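Local coordinates for protein mannitol dehydrogenase (Pseudomonas fluorescens, PDB 1LJ8) that binds NAD and probably acts as a mannitol 2-dehydrogenase, a long-chain polyol dehydrogenase thought to interconvert mannitol and fructose, at residues A408-Y413 with E453-A458; G436-D441 with Q446-V451; S302-T307 with K384-T389; P388-L393 with E401-V406; I296-G301 with L337-N342. All coordinates share one frame; numbering follows the deposited sequence.

Contact 1 (A408-Y413 with E453-A458)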
# COMPACT_ATOMS: atom_id res chain seq x y z
N ALA A 408 2.51 14.63 -16.19
CA ALA A 408 3.60 15.47 -16.66
C ALA A 408 4.63 15.66 -15.51
O ALA A 408 5.87 15.66 -15.73
CB ALA A 408 3.02 16.86 -17.09
N ALA A 409 4.11 15.84 -14.29
CA ALA A 409 4.99 16.05 -13.11
C ALA A 409 5.85 14.80 -12.93
O ALA A 409 7.06 14.88 -12.66
CB ALA A 409 4.15 16.30 -11.83
N TRP A 410 5.22 13.63 -13.03
CA TRP A 410 5.99 12.37 -12.90
C TRP A 410 7.07 12.30 -13.99
O TRP A 410 8.22 11.91 -13.71
CB TRP A 410 5.06 11.14 -13.04
CG TRP A 410 5.76 9.83 -12.81
CD1 TRP A 410 6.46 9.47 -11.67
CD2 TRP A 410 5.77 8.67 -13.67
NE1 TRP A 410 6.88 8.16 -11.78
CE2 TRP A 410 6.49 7.65 -12.98
CE3 TRP A 410 5.26 8.40 -14.94
CZ2 TRP A 410 6.70 6.37 -13.53
CZ3 TRP A 410 5.46 7.11 -15.50
CH2 TRP A 410 6.18 6.12 -14.78
N ALA A 411 6.70 12.68 -15.22
CA ALA A 411 7.65 12.61 -16.33
C ALA A 411 8.89 13.47 -16.06
O ALA A 411 10.04 13.02 -16.27
CB ALA A 411 6.98 13.05 -17.69
N LEU A 412 8.66 14.68 -15.58
CA LEU A 412 9.79 15.59 -15.32
C LEU A 412 10.56 15.10 -14.10
O LEU A 412 11.78 15.12 -14.09
CB LEU A 412 9.30 17.02 -15.11
CG LEU A 412 10.42 18.09 -14.96
CD1 LEU A 412 11.36 18.08 -16.17
CD2 LEU A 412 9.84 19.45 -14.81
N TYR A 413 9.83 14.62 -13.11
CA TYR A 413 10.42 14.09 -11.87
C TYR A 413 11.39 12.93 -12.19
O TYR A 413 12.43 12.78 -11.53
CB TYR A 413 9.28 13.62 -10.97
CG TYR A 413 9.67 12.54 -10.00
CD1 TYR A 413 10.11 12.87 -8.71
CD2 TYR A 413 9.55 11.19 -10.34
CE1 TYR A 413 10.41 11.88 -7.79
CE2 TYR A 413 9.85 10.16 -9.40
CZ TYR A 413 10.28 10.53 -8.14
OH TYR A 413 10.57 9.55 -7.20
N GLU A 453 0.82 -1.14 -19.72
CA GLU A 453 0.55 -1.63 -18.38
C GLU A 453 0.60 -0.51 -17.32
O GLU A 453 0.35 -0.77 -16.12
CB GLU A 453 1.53 -2.74 -17.98
CG GLU A 453 2.97 -2.28 -17.95
CD GLU A 453 3.67 -2.41 -19.30
OE1 GLU A 453 3.01 -2.30 -20.37
OE2 GLU A 453 4.91 -2.58 -19.27
N ILE A 454 0.93 0.71 -17.75
CA ILE A 454 0.92 1.84 -16.81
C ILE A 454 -0.25 2.74 -17.18
O ILE A 454 -1.08 3.07 -16.32
CB ILE A 454 2.23 2.72 -16.87
CG1 ILE A 454 3.45 1.86 -16.52
CG2 ILE A 454 2.12 3.92 -15.89
CD1 ILE A 454 4.81 2.64 -16.62
N PHE A 455 -0.36 3.13 -18.45
CA PHE A 455 -1.38 4.10 -18.83
C PHE A 455 -2.60 3.66 -19.60
O PHE A 455 -3.48 4.48 -19.87
CB PHE A 455 -0.74 5.29 -19.58
CG PHE A 455 0.29 6.03 -18.76
CD1 PHE A 455 1.67 5.85 -19.01
CD2 PHE A 455 -0.10 6.86 -17.71
CE1 PHE A 455 2.63 6.49 -18.21
CE2 PHE A 455 0.87 7.52 -16.90
CZ PHE A 455 2.23 7.33 -17.15
N GLY A 456 -2.67 2.39 -19.97
CA GLY A 456 -3.84 1.94 -20.70
C GLY A 456 -3.90 2.40 -22.13
O GLY A 456 -2.91 2.90 -22.65
N THR A 457 -5.07 2.24 -22.77
CA THR A 457 -5.19 2.57 -24.19
C THR A 457 -5.96 3.83 -24.55
O THR A 457 -5.94 4.24 -25.71
CB THR A 457 -5.82 1.39 -24.97
OG1 THR A 457 -7.09 1.08 -24.39
CG2 THR A 457 -4.91 0.16 -24.90
N ALA A 458 -6.64 4.44 -23.59
CA ALA A 458 -7.38 5.68 -23.86
C ALA A 458 -6.43 6.87 -23.90
O ALA A 458 -6.46 7.66 -24.84
CB ALA A 458 -8.44 5.93 -22.78

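Contact 2 (G436-D441 with Q446-V451)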
# COMPACT_ATOMS: atom_id res chain seq x y z
N GLY A 436 14.45 5.84 -18.85
CA GLY A 436 14.74 5.72 -20.27
C GLY A 436 13.70 6.42 -21.14
O GLY A 436 14.04 7.07 -22.12
N LEU A 437 12.42 6.32 -20.75
CA LEU A 437 11.31 6.93 -21.49
C LEU A 437 11.39 8.46 -21.55
O LEU A 437 10.75 9.07 -22.41
CB LEU A 437 9.97 6.56 -20.82
CG LEU A 437 9.69 5.08 -20.56
CD1 LEU A 437 8.53 4.91 -19.57
CD2 LEU A 437 9.38 4.40 -21.90
N VAL A 438 12.13 9.08 -20.63
CA VAL A 438 12.21 10.54 -20.65
C VAL A 438 13.59 11.11 -21.00
O VAL A 438 13.89 12.25 -20.70
CB VAL A 438 11.73 11.13 -19.29
CG1 VAL A 438 10.35 10.63 -18.98
CG2 VAL A 438 12.69 10.76 -18.16
N SER A 439 14.40 10.32 -21.69
CA SER A 439 15.73 10.76 -22.09
C SER A 439 15.70 11.83 -23.21
O SER A 439 16.65 12.61 -23.36
CB SER A 439 16.55 9.54 -22.51
OG SER A 439 16.01 8.96 -23.68
N ASP A 440 14.61 11.89 -23.96
CA ASP A 440 14.48 12.86 -25.05
C ASP A 440 13.16 13.62 -24.86
O ASP A 440 12.09 13.03 -25.04
CB ASP A 440 14.44 12.11 -26.37
CG ASP A 440 14.57 13.01 -27.59
OD1 ASP A 440 13.83 14.03 -27.71
OD2 ASP A 440 15.41 12.68 -28.44
N ASP A 441 13.24 14.91 -24.51
CA ASP A 441 12.02 15.71 -24.26
C ASP A 441 11.03 15.63 -25.41
O ASP A 441 9.82 15.53 -25.19
CB ASP A 441 12.34 17.21 -24.07
CG ASP A 441 12.56 17.60 -22.61
OD1 ASP A 441 12.61 18.82 -22.37
OD2 ASP A 441 12.70 16.75 -21.71
N GLN A 446 5.37 10.39 -26.87
CA GLN A 446 5.26 9.19 -27.67
C GLN A 446 5.73 7.92 -26.95
O GLN A 446 5.18 6.83 -27.17
CB GLN A 446 6.06 9.34 -28.97
CG GLN A 446 6.02 8.15 -29.89
CD GLN A 446 4.67 7.95 -30.57
OE1 GLN A 446 4.55 7.13 -31.49
NE2 GLN A 446 3.64 8.70 -30.13
N ARG A 447 6.73 8.06 -26.10
CA ARG A 447 7.28 6.89 -25.41
C ARG A 447 6.64 6.60 -24.06
O ARG A 447 6.24 5.47 -23.79
CB ARG A 447 8.78 7.05 -25.18
CG ARG A 447 9.65 7.09 -26.45
CD ARG A 447 11.07 7.50 -26.05
NE ARG A 447 12.06 7.34 -27.11
CZ ARG A 447 13.34 7.70 -26.99
NH1 ARG A 447 13.79 8.26 -25.85
NH2 ARG A 447 14.18 7.49 -28.00
N LEU A 448 6.58 7.62 -23.20
CA LEU A 448 6.04 7.42 -21.86
C LEU A 448 4.56 7.06 -21.86
O LEU A 448 4.16 6.13 -21.17
CB LEU A 448 6.29 8.65 -21.00
CG LEU A 448 5.79 8.48 -19.55
CD1 LEU A 448 6.62 7.40 -18.85
CD2 LEU A 448 5.95 9.77 -18.79
N LEU A 449 3.76 7.75 -22.66
CA LEU A 449 2.33 7.48 -22.65
C LEU A 449 1.92 6.19 -23.34
O LEU A 449 0.78 5.76 -23.20
CB LEU A 449 1.56 8.68 -23.25
CG LEU A 449 1.76 10.03 -22.57
CD1 LEU A 449 0.85 11.11 -23.24
CD2 LEU A 449 1.43 9.92 -21.06
N ALA A 450 2.86 5.58 -24.09
CA ALA A 450 2.62 4.32 -24.80
C ALA A 450 2.87 3.03 -23.96
O ALA A 450 2.75 1.92 -24.48
CB ALA A 450 3.50 4.29 -26.08
N VAL A 451 3.20 3.16 -22.68
CA VAL A 451 3.41 1.96 -21.85
C VAL A 451 2.04 1.51 -21.35
O VAL A 451 1.49 2.03 -20.37
CB VAL A 451 4.35 2.22 -20.68
CG1 VAL A 451 4.61 0.89 -19.95
CG2 VAL A 451 5.69 2.86 -21.20
O HOH W 1 12.24 10.35 -24.35

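Contact 3 (S302-T307 with K384-T389)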
# COMPACT_ATOMS: atom_id res chain seq x y z
N SER A 302 -5.01 11.94 -4.60
CA SER A 302 -4.47 13.25 -4.20
C SER A 302 -2.99 13.13 -3.84
O SER A 302 -2.20 14.04 -4.15
CB SER A 302 -5.27 13.81 -3.00
OG SER A 302 -6.54 14.23 -3.46
N HIS A 303 -2.63 12.01 -3.21
CA HIS A 303 -1.21 11.81 -2.83
C HIS A 303 -0.37 11.90 -4.10
O HIS A 303 0.64 12.61 -4.12
CB HIS A 303 -0.99 10.43 -2.19
CG HIS A 303 -0.78 10.45 -0.71
ND1 HIS A 303 -0.72 9.27 0.03
CD2 HIS A 303 -0.60 11.46 0.18
CE1 HIS A 303 -0.53 9.57 1.31
NE2 HIS A 303 -0.45 10.89 1.42
N LEU A 304 -0.74 11.17 -5.16
CA LEU A 304 0.07 11.25 -6.39
C LEU A 304 0.07 12.63 -7.00
O LEU A 304 1.09 13.11 -7.51
CB LEU A 304 -0.36 10.25 -7.47
CG LEU A 304 -0.09 8.77 -7.29
CD1 LEU A 304 -0.07 8.11 -8.69
CD2 LEU A 304 1.31 8.54 -6.66
N ALA A 305 -1.08 13.30 -6.95
CA ALA A 305 -1.15 14.66 -7.50
C ALA A 305 -0.22 15.62 -6.76
O ALA A 305 0.33 16.55 -7.35
CB ALA A 305 -2.61 15.18 -7.47
N LEU A 306 -0.05 15.42 -5.47
CA LEU A 306 0.84 16.29 -4.70
C LEU A 306 2.33 15.93 -4.76
O LEU A 306 3.24 16.80 -4.73
CB LEU A 306 0.50 16.21 -3.20
CG LEU A 306 -0.89 16.62 -2.75
CD1 LEU A 306 -1.12 16.24 -1.24
CD2 LEU A 306 -0.96 18.14 -2.96
N THR A 307 2.57 14.64 -4.82
CA THR A 307 3.93 14.16 -4.61
C THR A 307 5.02 14.41 -5.63
O THR A 307 6.17 14.72 -5.25
CB THR A 307 3.86 12.67 -4.22
OG1 THR A 307 4.98 12.36 -3.37
CG2 THR A 307 3.91 11.73 -5.46
N LYS A 384 -3.58 2.34 -10.73
CA LYS A 384 -4.54 2.13 -9.65
C LYS A 384 -5.16 3.43 -9.15
O LYS A 384 -6.36 3.48 -8.89
CB LYS A 384 -3.87 1.48 -8.43
CG LYS A 384 -3.89 -0.02 -8.44
CD LYS A 384 -3.09 -0.59 -9.57
CE LYS A 384 -3.16 -2.13 -9.54
NZ LYS A 384 -2.56 -2.72 -10.75
N PHE A 385 -4.32 4.46 -9.02
CA PHE A 385 -4.75 5.70 -8.36
C PHE A 385 -5.24 6.84 -9.22
O PHE A 385 -6.06 7.65 -8.74
CB PHE A 385 -3.60 6.34 -7.54
CG PHE A 385 -2.97 5.44 -6.49
CD1 PHE A 385 -1.78 5.86 -5.85
CD2 PHE A 385 -3.55 4.20 -6.10
CE1 PHE A 385 -1.18 5.05 -4.83
CE2 PHE A 385 -2.95 3.39 -5.09
CZ PHE A 385 -1.77 3.82 -4.45
N THR A 386 -4.73 6.90 -10.46
CA THR A 386 -4.95 8.07 -11.31
C THR A 386 -5.52 7.79 -12.70
O THR A 386 -6.40 8.50 -13.19
CB THR A 386 -3.60 8.78 -11.45
OG1 THR A 386 -3.10 9.05 -10.13
CG2 THR A 386 -3.71 10.08 -12.30
N VAL A 387 -5.01 6.75 -13.35
CA VAL A 387 -5.51 6.45 -14.67
C VAL A 387 -7.03 6.20 -14.73
O VAL A 387 -7.66 6.61 -15.70
CB VAL A 387 -4.71 5.28 -15.31
CG1 VAL A 387 -5.30 4.92 -16.67
CG2 VAL A 387 -3.25 5.71 -15.51
N PRO A 388 -7.64 5.53 -13.73
CA PRO A 388 -9.11 5.32 -13.83
C PRO A 388 -9.86 6.66 -13.91
O PRO A 388 -10.82 6.83 -14.71
CB PRO A 388 -9.43 4.53 -12.56
CG PRO A 388 -8.21 3.65 -12.43
CD PRO A 388 -7.08 4.67 -12.66
N THR A 389 -9.39 7.62 -13.13
CA THR A 389 -9.97 8.96 -13.14
C THR A 389 -9.74 9.60 -14.52
O THR A 389 -10.67 10.16 -15.11
CB THR A 389 -9.33 9.85 -12.01
OG1 THR A 389 -9.76 9.34 -10.74
CG2 THR A 389 -9.74 11.33 -12.16

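Contact 4 (P388-L393 with E401-V406)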
# COMPACT_ATOMS: atom_id res chain seq x y z
N PRO A 388 -7.64 5.53 -13.73
CA PRO A 388 -9.11 5.32 -13.83
C PRO A 388 -9.86 6.66 -13.91
O PRO A 388 -10.82 6.83 -14.71
CB PRO A 388 -9.43 4.53 -12.56
CG PRO A 388 -8.21 3.65 -12.43
CD PRO A 388 -7.08 4.67 -12.66
N THR A 389 -9.39 7.62 -13.13
CA THR A 389 -9.97 8.96 -13.14
C THR A 389 -9.74 9.60 -14.52
O THR A 389 -10.67 10.16 -15.11
CB THR A 389 -9.33 9.85 -12.01
OG1 THR A 389 -9.76 9.34 -10.74
CG2 THR A 389 -9.74 11.33 -12.16
N ILE A 390 -8.49 9.56 -15.02
CA ILE A 390 -8.19 10.13 -16.33
C ILE A 390 -9.07 9.50 -17.41
O ILE A 390 -9.63 10.21 -18.27
CB ILE A 390 -6.71 9.91 -16.73
CG1 ILE A 390 -5.82 10.80 -15.83
CG2 ILE A 390 -6.46 10.31 -18.22
CD1 ILE A 390 -4.34 10.46 -15.94
N ASN A 391 -9.19 8.18 -17.39
CA ASN A 391 -10.01 7.53 -18.44
C ASN A 391 -11.44 8.02 -18.43
O ASN A 391 -12.10 8.14 -19.48
CB ASN A 391 -10.03 6.00 -18.26
CG ASN A 391 -8.71 5.35 -18.61
OD1 ASN A 391 -7.85 5.96 -19.27
ND2 ASN A 391 -8.52 4.09 -18.16
N ARG A 392 -11.97 8.24 -17.24
CA ARG A 392 -13.35 8.72 -17.14
C ARG A 392 -13.43 10.14 -17.70
O ARG A 392 -14.38 10.52 -18.37
CB ARG A 392 -13.80 8.65 -15.67
CG ARG A 392 -15.15 9.33 -15.36
CD ARG A 392 -16.32 8.63 -16.13
NE ARG A 392 -17.59 9.08 -15.57
CZ ARG A 392 -18.17 8.53 -14.50
NH1 ARG A 392 -17.61 7.49 -13.88
NH2 ARG A 392 -19.29 9.06 -14.01
N LEU A 393 -12.43 10.97 -17.41
CA LEU A 393 -12.47 12.33 -17.94
C LEU A 393 -12.41 12.31 -19.47
O LEU A 393 -13.13 13.06 -20.14
CB LEU A 393 -11.30 13.17 -17.40
CG LEU A 393 -11.21 13.30 -15.86
CD1 LEU A 393 -9.95 14.09 -15.42
CD2 LEU A 393 -12.47 14.01 -15.37
N GLU A 401 -6.77 18.62 -17.91
CA GLU A 401 -5.56 19.34 -17.54
C GLU A 401 -5.00 19.10 -16.15
O GLU A 401 -3.78 18.93 -16.01
CB GLU A 401 -5.75 20.84 -17.72
CG GLU A 401 -4.45 21.51 -18.07
CD GLU A 401 -4.39 21.79 -19.57
OE1 GLU A 401 -5.21 21.20 -20.33
OE2 GLU A 401 -3.53 22.57 -19.97
N ARG A 402 -5.85 19.12 -15.12
CA ARG A 402 -5.32 18.89 -13.78
C ARG A 402 -4.77 17.48 -13.64
O ARG A 402 -3.75 17.29 -12.97
CB ARG A 402 -6.38 19.09 -12.71
CG ARG A 402 -6.89 20.58 -12.54
CD ARG A 402 -8.08 20.59 -11.59
NE ARG A 402 -9.27 20.05 -12.27
CZ ARG A 402 -10.07 20.75 -13.07
NH1 ARG A 402 -9.87 22.06 -13.31
NH2 ARG A 402 -11.05 20.14 -13.71
N ALA A 403 -5.44 16.50 -14.25
CA ALA A 403 -4.96 15.11 -14.12
C ALA A 403 -3.73 14.90 -14.99
O ALA A 403 -2.81 14.14 -14.64
CB ALA A 403 -6.08 14.13 -14.53
N ALA A 404 -3.70 15.57 -16.14
CA ALA A 404 -2.54 15.47 -17.03
C ALA A 404 -1.31 16.03 -16.34
O ALA A 404 -0.21 15.54 -16.56
CB ALA A 404 -2.79 16.26 -18.40
N LEU A 405 -1.49 17.04 -15.50
CA LEU A 405 -0.35 17.64 -14.80
C LEU A 405 0.31 16.61 -13.88
O LEU A 405 1.52 16.65 -13.71
CB LEU A 405 -0.78 18.90 -13.99
CG LEU A 405 0.34 19.59 -13.19
CD1 LEU A 405 1.43 20.12 -14.19
CD2 LEU A 405 -0.23 20.76 -12.35
N VAL A 406 -0.48 15.71 -13.28
CA VAL A 406 0.12 14.68 -12.41
C VAL A 406 1.10 13.81 -13.23
O VAL A 406 2.21 13.47 -12.76
CB VAL A 406 -0.96 13.74 -11.80
CG1 VAL A 406 -0.26 12.76 -10.81
CG2 VAL A 406 -2.06 14.55 -11.09

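Contact 5 (I296-G301 with L337-N342)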
# COMPACT_ATOMS: atom_id res chain seq x y z
N ILE A 296 -9.28 5.22 -2.56
CA ILE A 296 -8.21 5.16 -3.57
C ILE A 296 -8.29 6.41 -4.49
O ILE A 296 -7.26 7.05 -4.80
CB ILE A 296 -8.33 3.89 -4.44
CG1 ILE A 296 -8.07 2.62 -3.58
CG2 ILE A 296 -7.32 3.98 -5.60
CD1 ILE A 296 -6.64 2.50 -3.12
N GLY A 297 -9.49 6.76 -4.93
CA GLY A 297 -9.62 7.89 -5.85
C GLY A 297 -9.26 9.24 -5.27
O GLY A 297 -8.60 10.08 -5.90
N LEU A 298 -9.71 9.46 -4.04
CA LEU A 298 -9.50 10.72 -3.35
C LEU A 298 -8.22 10.79 -2.54
O LEU A 298 -7.47 11.76 -2.68
CB LEU A 298 -10.71 11.02 -2.42
CG LEU A 298 -12.04 11.26 -3.17
CD1 LEU A 298 -13.19 11.39 -2.09
CD2 LEU A 298 -11.93 12.55 -4.03
N LEU A 299 -7.95 9.80 -1.69
CA LEU A 299 -6.74 9.91 -0.86
C LEU A 299 -5.51 9.57 -1.68
O LEU A 299 -4.61 10.40 -1.84
CB LEU A 299 -6.85 8.99 0.38
CG LEU A 299 -5.81 9.22 1.49
CD1 LEU A 299 -6.32 8.54 2.79
CD2 LEU A 299 -4.43 8.60 1.06
N ASN A 300 -5.47 8.36 -2.25
CA ASN A 300 -4.26 8.02 -3.02
C ASN A 300 -4.12 8.85 -4.28
O ASN A 300 -3.01 9.19 -4.67
CB ASN A 300 -4.26 6.52 -3.30
CG ASN A 300 -4.26 5.71 -2.00
OD1 ASN A 300 -5.29 5.22 -1.54
ND2 ASN A 300 -3.09 5.58 -1.38
N GLY A 301 -5.23 9.15 -4.94
CA GLY A 301 -5.16 9.99 -6.11
C GLY A 301 -4.58 11.35 -5.73
O GLY A 301 -3.75 11.87 -6.46
N LEU A 337 -13.56 18.48 -8.67
CA LEU A 337 -14.01 18.54 -10.06
C LEU A 337 -13.72 17.31 -10.90
O LEU A 337 -14.47 17.00 -11.84
CB LEU A 337 -13.38 19.73 -10.75
CG LEU A 337 -13.55 21.08 -10.03
CD1 LEU A 337 -12.68 22.12 -10.70
CD2 LEU A 337 -15.04 21.48 -10.06
N ASP A 338 -12.65 16.59 -10.56
CA ASP A 338 -12.29 15.45 -11.39
C ASP A 338 -12.70 14.11 -10.83
O ASP A 338 -13.27 13.29 -11.56
CB ASP A 338 -10.76 15.45 -11.68
CG ASP A 338 -10.30 16.75 -12.38
OD1 ASP A 338 -11.12 17.32 -13.15
OD2 ASP A 338 -9.13 17.20 -12.18
N VAL A 339 -12.45 13.89 -9.54
CA VAL A 339 -12.78 12.60 -8.94
C VAL A 339 -14.20 12.45 -8.42
O VAL A 339 -14.87 11.47 -8.72
CB VAL A 339 -11.77 12.27 -7.75
CG1 VAL A 339 -12.13 10.92 -7.09
CG2 VAL A 339 -10.29 12.29 -8.30
N THR A 340 -14.66 13.42 -7.64
CA THR A 340 -15.98 13.31 -7.00
C THR A 340 -17.14 12.91 -7.89
O THR A 340 -17.90 12.00 -7.54
CB THR A 340 -16.31 14.61 -6.18
OG1 THR A 340 -15.39 14.71 -5.07
CG2 THR A 340 -17.72 14.54 -5.61
N PRO A 341 -17.28 13.55 -9.06
CA PRO A 341 -18.41 13.18 -9.95
C PRO A 341 -18.38 11.73 -10.42
O PRO A 341 -19.37 11.23 -10.97
CB PRO A 341 -18.26 14.12 -11.15
CG PRO A 341 -17.48 15.31 -10.63
CD PRO A 341 -16.46 14.62 -9.67
N ASN A 342 -17.23 11.07 -10.28
CA ASN A 342 -17.10 9.70 -10.78
C ASN A 342 -17.43 8.63 -9.74
O ASN A 342 -17.50 7.43 -10.06
CB ASN A 342 -15.65 9.41 -11.23
CG ASN A 342 -15.06 10.49 -12.14
OD1 ASN A 342 -15.78 11.30 -12.72
ND2 ASN A 342 -13.72 10.49 -12.28

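Contact 1 (A408-Y413 with E453-A458)
In the helical C-terminal domain, W410 of helix 401-413 reaches across to I454 and F455 on the short helix 452-455. The two backbones stay well apart, with 12.3 Å between W410 CA and I454 CA, so the gap is bridged by side chains alone. W410 spans most of it: its CG lies opposite the backbone N (chi1 -175°), which throws the indole outward and puts the six-membered ring in front. CZ3 of that ring comes 3.6 Å from F455 CZ, and CE3 of W410 sits in the plane of the phenyl at its edge, 3.9 Å from F455 CZ. Relative to the indole, F455 CZ approaches obliquely.

I454 plays two parts. Its CD1 tip rests 4.2 Å from W410 CH2, while its other branch, CG2, lies over the centre of the F455 ring, 3.5 Å above the plane. A neighbour in sequence thus covers one face of the phenyl while the tryptophan meets its edge.

This is aromatic core packing within an all-helical part of the fold. Y308 of helix 289-313 and F382 also bring their rings to W410, and L448 touches both W410 and F455, tying in helix 444-448. Helix 452-455 stops straight after the contact, where G456 turns to a positive phi of 74°. One residue before I454, E453 OE2 forms a salt bridge with R430. The side chain of I454 is about 11 Å from that of E133, an NAD-binding residue.

Contact 2 (G436-D441 with Q446-V451)
G436, in the last turn of helix 431-437, has its O 3.9 Å from R447 NH1 of the other segment, a distance of packing. That oxygen is taken up locally: S439 N donates to it, and so does S439 OG, 3.1 Å from G436 O and in the carbonyl plane, with a C=O...OG angle of 153°.

L437 carries the apolar half. CD1 and CD2 both come near V451 CG2, the nearer being CD1 at 3.9 Å, and CD2 also lies beside the R447 carbonyl. L448 crosses it at about a right angle; the CD1-CD1 distance of 3.2 Å between L437 and L448 is tighter than normal packing and its exact value is doubtful. V438 adds a looser touch on L448 CD2.

These residues lie where helix 431-437 gives way to the short connection leading to helix 444-448, two consecutive helices of the C-terminal domain packed against each other. A type I turn from L448 to V451 follows, and V451 is the N-cap of helix 452-455.

With S439 the contact becomes polar. R447, extended from CG to NE, offers NH1 to S439 OG; the oxygen lies in the guanidinium plane at its edge, yet the N-H...O angle of 127° makes this 3.2 Å bond from R447 NH1 to S439 OG weak. D440 CB packs near the same nitrogen. One water ties the turn together, donating to L437 O at 2.8 Å, accepting from D440 N at 2.9 Å and, weakly, from R447 NH1. D441 then leaves toward R477, with which it forms a salt bridge.

Contact 3 (S302-T307 with K384-T389)
L304 and F385 meet at about a right angle, the leucine coming to the rim of the phenyl and not over it. CG of L304 lies in the plane of the ring at its edge, 3.7 Å from F385 CD1, and the two methyls stand farther off: L304 CD1 is 4.0 Å from the same ring carbon. In F385, chi1 of -56° carries the ring toward the leucine, and chi2 of 170° sets its turn so that the CD1 edge meets L304.

T386 comes in obliquely beside it. Its OG1 rests 3.5 Å from L304 CD1 and 4.0 Å from L304 CB, so here a hydroxyl oxygen packs along an aliphatic chain. No hydrogen bond crosses between the segments.

The place is a break between two helices of the C-terminal domain. Helix 378-385 ends at F385, helix 387-396 starts straight after, and T386 occupies the N-cap position although its side chain makes no capping bond. L304, on the long helix 289-313, packs into this junction.

The cofactor is close by. The F385 side chain is about 6 Å from bound NAD and touches E133 and N191, both of which bind it, so the ring sits where the helical domain faces the cofactor-binding one. K384, the residue before F385, makes a salt bridge with D140. On the leucine's own helix, the ring of H303 stacks on that of F362.

Contact 4 (P388-L393 with E401-V406)
L393, one of the two residues that close on A403, is held through its backbone: L393 N bonds to T389 O at 3.0 Å, a regular helical link that fixes the turn from which its side chain projects. The motif is an antiparallel helical hairpin in the C-terminal domain, helix 387-396 running up to a short connection and helix 401-413 coming back beside it.

A403 is the point of closest approach. Its CB aims at the partner helix and is received between two side chains: I390 CG1 comes 3.6 Å from A403 CB, and L393 CD1 touches the same methyl from a turn further along at 4.0 Å. I390 starts out across the face of its helix, but with CG1 opposite the carbonyl carbon (chi1 -70°) that branch turns in over the alanine. The small methyl lets the backbones run close, with 6.3 Å from I390 CA to A403 CA.

No hydrogen bond or salt bridge joins the segments; the charges beside the alanine look to other elements. R402 NE pairs with D338 OD2 of helix 325-339, and E401 OE1 with R471 of helix 463-488. I390 also packs on I459 and on F465, the latter from that same long helix.

Beyond the methyl, I390 CD1 reaches past it to lie 4.2 Å from A403 O.

Contact 5 (I296-G301 with L337-N342)
The flat group in this contact is the peptide carbonyl of G297, and both methyls of V339 lie on one face of it: CG1 sits over the carbon, 3.8 Å from G297 C, and CG2 lies beyond it, 3.7 Å from G297 O. G297 presents bare backbone to the valine, and G297 CA and V339 CA come within 6.5 Å.

With CG1 opposite the backbone N (chi1 179°), the V339 fork is turned so that both methyls meet G297. L298 crosses the valine obliquely at their side. CD2 of L298 is 3.5 Å from V339 CG1 and 3.7 Å from V339 CB, the first pair being two methyls closer than usual van der Waals contact. The same L298 CD2 comes near T340 OG1, but that hydroxyl has its polar partners in M335 O and K355 NZ.

Both backbones depart from plain alpha geometry here. Helix 289-313 makes a wider pi-type turn, in which G301 N bonds to I296 O at 2.9 Å, and helix 325-339 widens likewise before passing into the 3-10 segment 340-342.

The contact pins helix 325-339 near its end to helix 289-313, inside the C-terminal domain. Helix 351-362 closes over L298 with Y354 and L358, while T389 of helix 387-396 packs against V339.

Contacts 1, 3 and 4 lie in the buried interior of the helical domain, whereas contact 5 is partly buried and contact 2 reaches the surface, the one place where a water and a weak arginine bond join the segments. Helix 289-313 serves contacts 3 and 5, helix 387-396 contacts 3 and 4, and helix 401-413 contacts 1 and 4. Contacts 3 and 4 share P388 and T389. The chemistry shifts with place: aromatic edges in 1 and 3, a single methyl in 4, a bare glycine backbone in 5. F385 packs on N300 between contacts 3 and 5, while L448 links contact 2 to W410 of contact 1. Contact 3 lies nearest the cofactor.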